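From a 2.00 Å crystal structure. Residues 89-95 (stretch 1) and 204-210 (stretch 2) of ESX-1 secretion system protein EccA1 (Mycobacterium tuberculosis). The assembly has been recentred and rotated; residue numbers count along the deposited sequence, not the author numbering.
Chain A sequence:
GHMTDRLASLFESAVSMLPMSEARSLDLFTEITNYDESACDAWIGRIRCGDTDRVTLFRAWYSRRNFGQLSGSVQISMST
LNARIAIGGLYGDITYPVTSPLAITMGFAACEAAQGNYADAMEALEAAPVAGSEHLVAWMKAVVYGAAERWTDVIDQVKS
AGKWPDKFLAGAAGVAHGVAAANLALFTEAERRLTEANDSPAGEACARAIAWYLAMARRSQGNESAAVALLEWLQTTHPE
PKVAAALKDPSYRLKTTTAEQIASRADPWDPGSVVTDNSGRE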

# COMPACT_ATOMS: atom_id res chain seq x y z
N GLY A 89 -0.20 1.42 -1.98
CA GLY A 89 0.51 2.69 -2.14
C GLY A 89 -0.17 3.62 -3.14
O GLY A 89 -1.41 3.65 -3.24
N LEU A 90 0.64 4.36 -3.89
CA LEU A 90 0.12 5.28 -4.88
C LEU A 90 -0.47 4.58 -6.12
O LEU A 90 -1.09 5.24 -6.95
CB LEU A 90 1.23 6.25 -5.33
CG LEU A 90 2.35 5.63 -6.18
CD1 LEU A 90 2.06 5.81 -7.67
CD2 LEU A 90 3.72 6.23 -5.81
N TYR A 91 -0.24 3.27 -6.26
CA TYR A 91 -0.55 2.55 -7.51
C TYR A 91 -2.01 2.14 -7.59
O TYR A 91 -2.59 2.11 -8.67
CB TYR A 91 0.36 1.31 -7.68
CG TYR A 91 1.84 1.64 -7.59
CD1 TYR A 91 2.46 2.45 -8.54
CD2 TYR A 91 2.61 1.19 -6.53
CE1 TYR A 91 3.81 2.76 -8.45
CE2 TYR A 91 3.96 1.51 -6.43
CZ TYR A 91 4.55 2.28 -7.38
OH TYR A 91 5.87 2.57 -7.25
N GLY A 92 -2.63 1.84 -6.46
CA GLY A 92 -3.98 1.33 -6.48
C GLY A 92 -4.50 1.07 -5.09
O GLY A 92 -3.78 1.24 -4.10
N ASP A 93 -5.76 0.66 -5.03
CA ASP A 93 -6.42 0.29 -3.78
C ASP A 93 -6.32 -1.22 -3.66
O ASP A 93 -7.05 -1.97 -4.30
CB ASP A 93 -7.89 0.76 -3.80
CG ASP A 93 -8.62 0.47 -2.48
OD1 ASP A 93 -8.06 -0.28 -1.62
OD2 ASP A 93 -9.76 0.96 -2.29
N ILE A 94 -5.32 -1.67 -2.91
CA ILE A 94 -5.04 -3.09 -2.77
C ILE A 94 -4.93 -3.40 -1.28
O ILE A 94 -4.17 -2.73 -0.55
CB ILE A 94 -3.73 -3.49 -3.51
CG1 ILE A 94 -3.78 -3.05 -5.00
CG2 ILE A 94 -3.43 -4.98 -3.40
CD1 ILE A 94 -2.47 -3.14 -5.75
N THR A 95 -5.67 -4.39 -0.82
CA THR A 95 -5.55 -4.81 0.58
C THR A 95 -5.04 -6.25 0.64
O THR A 95 -5.09 -6.97 -0.36
CB THR A 95 -6.88 -4.62 1.32
OG1 THR A 95 -7.89 -5.41 0.70
CG2 THR A 95 -7.29 -3.16 1.25
N GLU A 204 -8.66 -3.05 -12.33
CA GLU A 204 -9.70 -2.35 -11.60
C GLU A 204 -9.16 -1.67 -10.34
O GLU A 204 -9.43 -0.49 -10.09
CB GLU A 204 -10.88 -3.28 -11.28
CG GLU A 204 -11.93 -2.67 -10.35
CD GLU A 204 -13.32 -3.33 -10.46
OE1 GLU A 204 -13.50 -4.48 -9.99
OE2 GLU A 204 -14.26 -2.69 -11.01
N ALA A 205 -8.37 -2.40 -9.55
CA ALA A 205 -7.80 -1.85 -8.31
C ALA A 205 -6.91 -0.64 -8.59
O ALA A 205 -6.82 0.24 -7.75
CB ALA A 205 -7.00 -2.90 -7.55
N CYS A 206 -6.27 -0.62 -9.75
CA CYS A 206 -5.30 0.42 -10.11
C CYS A 206 -5.86 1.37 -11.20
O CYS A 206 -5.11 2.11 -11.83
CB CYS A 206 -3.99 -0.22 -10.57
SG CYS A 206 -3.17 -1.29 -9.33
N ALA A 207 -7.18 1.40 -11.36
CA ALA A 207 -7.83 2.14 -12.45
C ALA A 207 -7.46 3.61 -12.46
O ALA A 207 -7.24 4.20 -13.50
CB ALA A 207 -9.35 1.98 -12.40
N ARG A 208 -7.38 4.21 -11.28
CA ARG A 208 -7.13 5.64 -11.18
C ARG A 208 -5.73 6.07 -11.65
O ARG A 208 -5.61 7.00 -12.46
CB ARG A 208 -7.40 6.12 -9.77
CG ARG A 208 -8.87 5.99 -9.42
CD ARG A 208 -9.10 6.28 -7.96
NE ARG A 208 -8.77 7.67 -7.67
CZ ARG A 208 -8.36 8.14 -6.50
NH1 ARG A 208 -8.18 7.35 -5.45
NH2 ARG A 208 -8.10 9.44 -6.40
N ALA A 209 -4.70 5.37 -11.16
CA ALA A 209 -3.32 5.64 -11.59
C ALA A 209 -3.14 5.28 -13.07
O ALA A 209 -2.46 5.99 -13.80
CB ALA A 209 -2.31 4.87 -10.73
N ILE A 210 -3.74 4.19 -13.51
CA ILE A 210 -3.62 3.77 -14.90
C ILE A 210 -4.14 4.91 -15.82
O ILE A 210 -3.43 5.36 -16.72
CB ILE A 210 -4.38 2.46 -15.18
CG1 ILE A 210 -3.65 1.27 -14.54
CG2 ILE A 210 -4.48 2.23 -16.69
CD1 ILE A 210 -4.44 -0.04 -14.57
O HOH W 1 -4.92 3.55 -8.85

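Stretch 1 has no regular helix or strand where it meets stretch 2, and the contact, burying 257 Å² summed over both sides, relies heavily on its backbone. Gly89 lies out of reach; its phi of 54° favours glycine by itself. Leu90 makes a slight contact through its carbonyl, with Leu90 O 4.0 Å from Ala209 CB.

The carbonyl of Tyr91 is more deeply engaged. Its O lies 3.3 Å from Cys206 CB and 3.5 Å from Ala209 CB, and a CA-H...O contact brings Cys206 CA to 3.5 Å from Tyr91 O, with 122° at the hydrogen. Water 1 adds a polar link: it donates to Tyr91 O at 2.7 Å and accepts from Ala209 N at 2.9 Å, so an amide in the first turn of the helix that follows Cys206, its N-cap residue, is satisfied through solvent. The tyrosine ring leads away, and its OH is hydrogen-bonded elsewhere in the structure.

At Gly92 the two stretches come closest in register, with Gly92 CA 4.0 Å from Cys206 CA. Gly92 CA also sits 3.3 Å from Ala205 O and 4.0 Å from Cys206 SG. An ideally placed CB would clash with both, at 2.6 Å from Cys206 SG and 2.8 Å from Ala205 O, so the absence of a side chain permits this approach.

The single direct hydrogen bond follows: Asp93 N donates to Ala205 O at 2.9 Å, with a nearly straight N-H...O angle of 163°. The acceptor belongs to the type I turn from Glu204 to Ala207. The carboxylate of Asp93 leads away, leaving its backbone to make the bond.

Buried Ile94 supplies the apolar packing. Its m, t rotamer places Ile94 CG1 4.1 Å from Ala205 CB and Ile94 CD1 4.1 Å from Cys206 SG. The CA-to-CB bonds of Ala205 and Ala209 both point toward stretch 1, so a lone methyl meets Ile94 in one case and the Tyr91 carbonyl in the other. Thr95 makes no contact.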